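PDB 3BCX: CDP-6-deoxy-L-threo-D-glycero-4-hexulose-3-dehydrase from Yersinia pseudotuberculosis, which probably acts in dideoxysugar biosynthesis as a vitamin B6- and iron-dependent dehydrase, removing the C-3 hydroxyl of a CDP-linked 4-keto-6-deoxyhexose. Local coordinates for residues Pro218-Thr223 and Ser343-Pro348. Sequence-based numbering, arbitrary orientation.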
loop_
_atom_site.group_PDB
_atom_site.type_symbol
_atom_site.label_atom_id
_atom_site.label_comp_id
_atom_site.label_asym_id
_atom_site.label_seq_id
_atom_site.Cartn_x
_atom_site.Cartn_y
_atom_site.Cartn_z
ATOM N N PRO A 218 8.395 -11.983 1.021
ATOM C CA PRO A 218 9.304 -13.124 0.806
ATOM C C PRO A 218 9.411 -14.228 1.864
ATOM O O PRO A 218 9.655 -15.386 1.532
ATOM C CB PRO A 218 10.650 -12.451 0.552
ATOM C CG PRO A 218 10.249 -11.163 -0.118
ATOM C CD PRO A 218 9.084 -10.711 0.739
ATOM N N ALA A 219 9.226 -13.857 3.127
ATOM C CA ALA A 219 9.264 -14.819 4.221
ATOM C C ALA A 219 8.258 -15.944 4.002
ATOM O O ALA A 219 8.506 -17.092 4.374
ATOM C CB ALA A 219 9.004 -14.123 5.549
ATOM N N HIS A 220 7.124 -15.608 3.398
ATOM C CA HIS A 220 5.882 -16.333 3.640
ATOM C C HIS A 220 5.723 -17.497 2.667
ATOM O O HIS A 220 6.559 -17.701 1.787
ATOM C CB HIS A 220 4.681 -15.391 3.533
ATOM C CG HIS A 220 4.612 -14.375 4.630
ATOM N ND1 HIS A 220 5.561 -13.387 4.790
ATOM C CD2 HIS A 220 3.707 -14.191 5.621
ATOM C CE1 HIS A 220 5.243 -12.640 5.833
ATOM N NE2 HIS A 220 4.123 -13.107 6.355
ATOM N N HIS A 221 4.645 -18.256 2.831
ATOM C CA HIS A 221 4.404 -19.436 2.003
ATOM C C HIS A 221 4.603 -19.160 0.510
ATOM O O HIS A 221 5.207 -19.972 -0.193
ATOM C CB HIS A 221 3.012 -19.973 2.312
ATOM C CG HIS A 221 2.857 -20.435 3.727
ATOM N ND1 HIS A 221 2.938 -21.762 4.091
ATOM C CD2 HIS A 221 2.687 -19.739 4.876
ATOM C CE1 HIS A 221 2.827 -21.863 5.404
ATOM N NE2 HIS A 221 2.674 -20.650 5.904
ATOM N N ILE A 222 4.091 -18.030 0.025
ATOM C CA ILE A 222 4.310 -17.635 -1.368
ATOM C C ILE A 222 4.593 -16.133 -1.376
ATOM O O ILE A 222 4.192 -15.416 -0.459
ATOM C CB ILE A 222 3.104 -17.941 -2.317
ATOM C CG1 ILE A 222 1.844 -17.219 -1.843
ATOM C CG2 ILE A 222 2.899 -19.443 -2.433
ATOM C CD1 ILE A 222 0.685 -17.350 -2.809
ATOM N N THR A 223 5.276 -15.654 -2.406
ATOM C CA THR A 223 5.623 -14.246 -2.470
ATOM C C THR A 223 5.343 -13.548 -3.799
ATOM O O THR A 223 5.189 -14.183 -4.839
ATOM C CB THR A 223 7.118 -14.060 -2.152
ATOM O OG1 THR A 223 7.429 -12.662 -2.042
ATOM C CG2 THR A 223 7.967 -14.679 -3.263
ATOM N N SER A 343 -0.041 -25.495 8.537
ATOM C CA SER A 343 1.030 -25.279 7.572
ATOM C C SER A 343 2.129 -24.398 8.155
ATOM O O SER A 343 2.175 -23.195 7.900
ATOM C CB SER A 343 0.479 -24.652 6.290
ATOM O OG SER A 343 1.450 -24.662 5.258
ATOM N N TRP A 344 3.012 -25.005 8.942
ATOM C CA TRP A 344 4.027 -24.258 9.673
ATOM C C TRP A 344 4.774 -23.208 8.873
ATOM O O TRP A 344 5.211 -23.448 7.743
ATOM C CB TRP A 344 5.036 -25.214 10.330
ATOM C CG TRP A 344 4.410 -26.141 11.331
ATOM C CD1 TRP A 344 4.001 -27.431 11.117
ATOM C CD2 TRP A 344 4.065 -25.833 12.690
ATOM N NE1 TRP A 344 3.423 -27.940 12.257
ATOM C CE2 TRP A 344 3.449 -26.981 13.237
ATOM C CE3 TRP A 344 4.216 -24.696 13.498
ATOM C CZ2 TRP A 344 2.981 -27.026 14.560
ATOM C CZ3 TRP A 344 3.751 -24.740 14.818
ATOM C CH2 TRP A 344 3.141 -25.898 15.332
ATOM N N PHE A 345 4.910 -22.036 9.489
ATOM C CA PHE A 345 5.612 -20.896 8.913
ATOM C C PHE A 345 7.058 -20.955 9.407
ATOM O O PHE A 345 8.003 -20.619 8.682
ATOM C CB PHE A 345 4.925 -19.608 9.384
ATOM C CG PHE A 345 5.572 -18.345 8.895
ATOM C CD1 PHE A 345 6.673 -17.812 9.551
ATOM C CD2 PHE A 345 5.058 -17.670 7.788
ATOM C CE1 PHE A 345 7.258 -16.623 9.116
ATOM C CE2 PHE A 345 5.634 -16.480 7.341
ATOM C CZ PHE A 345 6.736 -15.953 8.008
ATOM N N GLY A 346 7.209 -21.398 10.654
ATOM C CA GLY A 346 8.515 -21.514 11.274
ATOM C C GLY A 346 8.461 -22.525 12.404
ATOM O O GLY A 346 7.407 -23.101 12.677
ATOM N N PHE A 347 9.589 -22.740 13.068
ATOM C CA PHE A 347 9.659 -23.709 14.161
ATOM C C PHE A 347 9.911 -22.990 15.493
ATOM O O PHE A 347 11.050 -22.647 15.811
ATOM C CB PHE A 347 10.795 -24.693 13.886
ATOM C CG PHE A 347 10.702 -25.967 14.669
ATOM C CD1 PHE A 347 9.897 -27.015 14.221
ATOM C CD2 PHE A 347 11.458 -26.143 15.831
ATOM C CE1 PHE A 347 9.848 -28.228 14.912
ATOM C CE2 PHE A 347 11.420 -27.348 16.534
ATOM C CZ PHE A 347 10.613 -28.396 16.074
ATOM N N PRO A 348 8.850 -22.760 16.284
ATOM C CA PRO A 348 8.952 -22.078 17.580
ATOM C C PRO A 348 9.477 -22.943 18.731
ATOM O O PRO A 348 8.966 -24.034 18.991
ATOM C CB PRO A 348 7.527 -21.596 17.821
ATOM C CG PRO A 348 6.710 -22.715 17.233
ATOM C CD PRO A 348 7.441 -23.033 15.941
HETATM O O HOH W 1 8.441 -19.407 6.355
#
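Phe345 drives one corner of its ring at the imidazole of His220 in a T-shaped (edge-to-face) pair, with the planes at 74° and the ring centres 4.9 Å apart. The corner is CE2, which sits over one face of the imidazole toward its rim, 3.5 Å from His220 CD2; a flat phenyl ring suits this place because it can offer a C-H edge to the pi face. With CG anti to the backbone N (chi1 178°), the ring swings across to the loop of 218-223. Its neighbouring corner, CZ, rests against Ala219 CB at 3.8 Å; the small methyl leaves room for the ring beside the histidine. This loop joins strands 211-215 and 228-232 of the large sheet of the aspartate aminotransferase fold, whereas 343-348 leads into a three-stranded antiparallel sheet through strand 347-351. His220 probably stands where aminotransferases of this family carry the lysine that binds pyridoxal phosphate. A water ties the two backbones, donating to Ala219 O at 3.0 Å and to Phe345 O at 2.7 Å, and lies over the centre of the phenyl face. His221 turns its ring toward Ser343, and CE1, between the two ring nitrogens, faces both Ser343 O and Ser343 OG; the approach to the carbonyl is unusually close and its exact length doubtful, but the polarised C-H may make the oxygens' company tolerable. Its NE2 hydrogen-bonds Asp194 O, which helps hold the ring's rotation. Ser343 OG bonds weakly to Leu196 O, and Arg313 of helix 293-323 grips the carbonyls of Trp344 and Phe345.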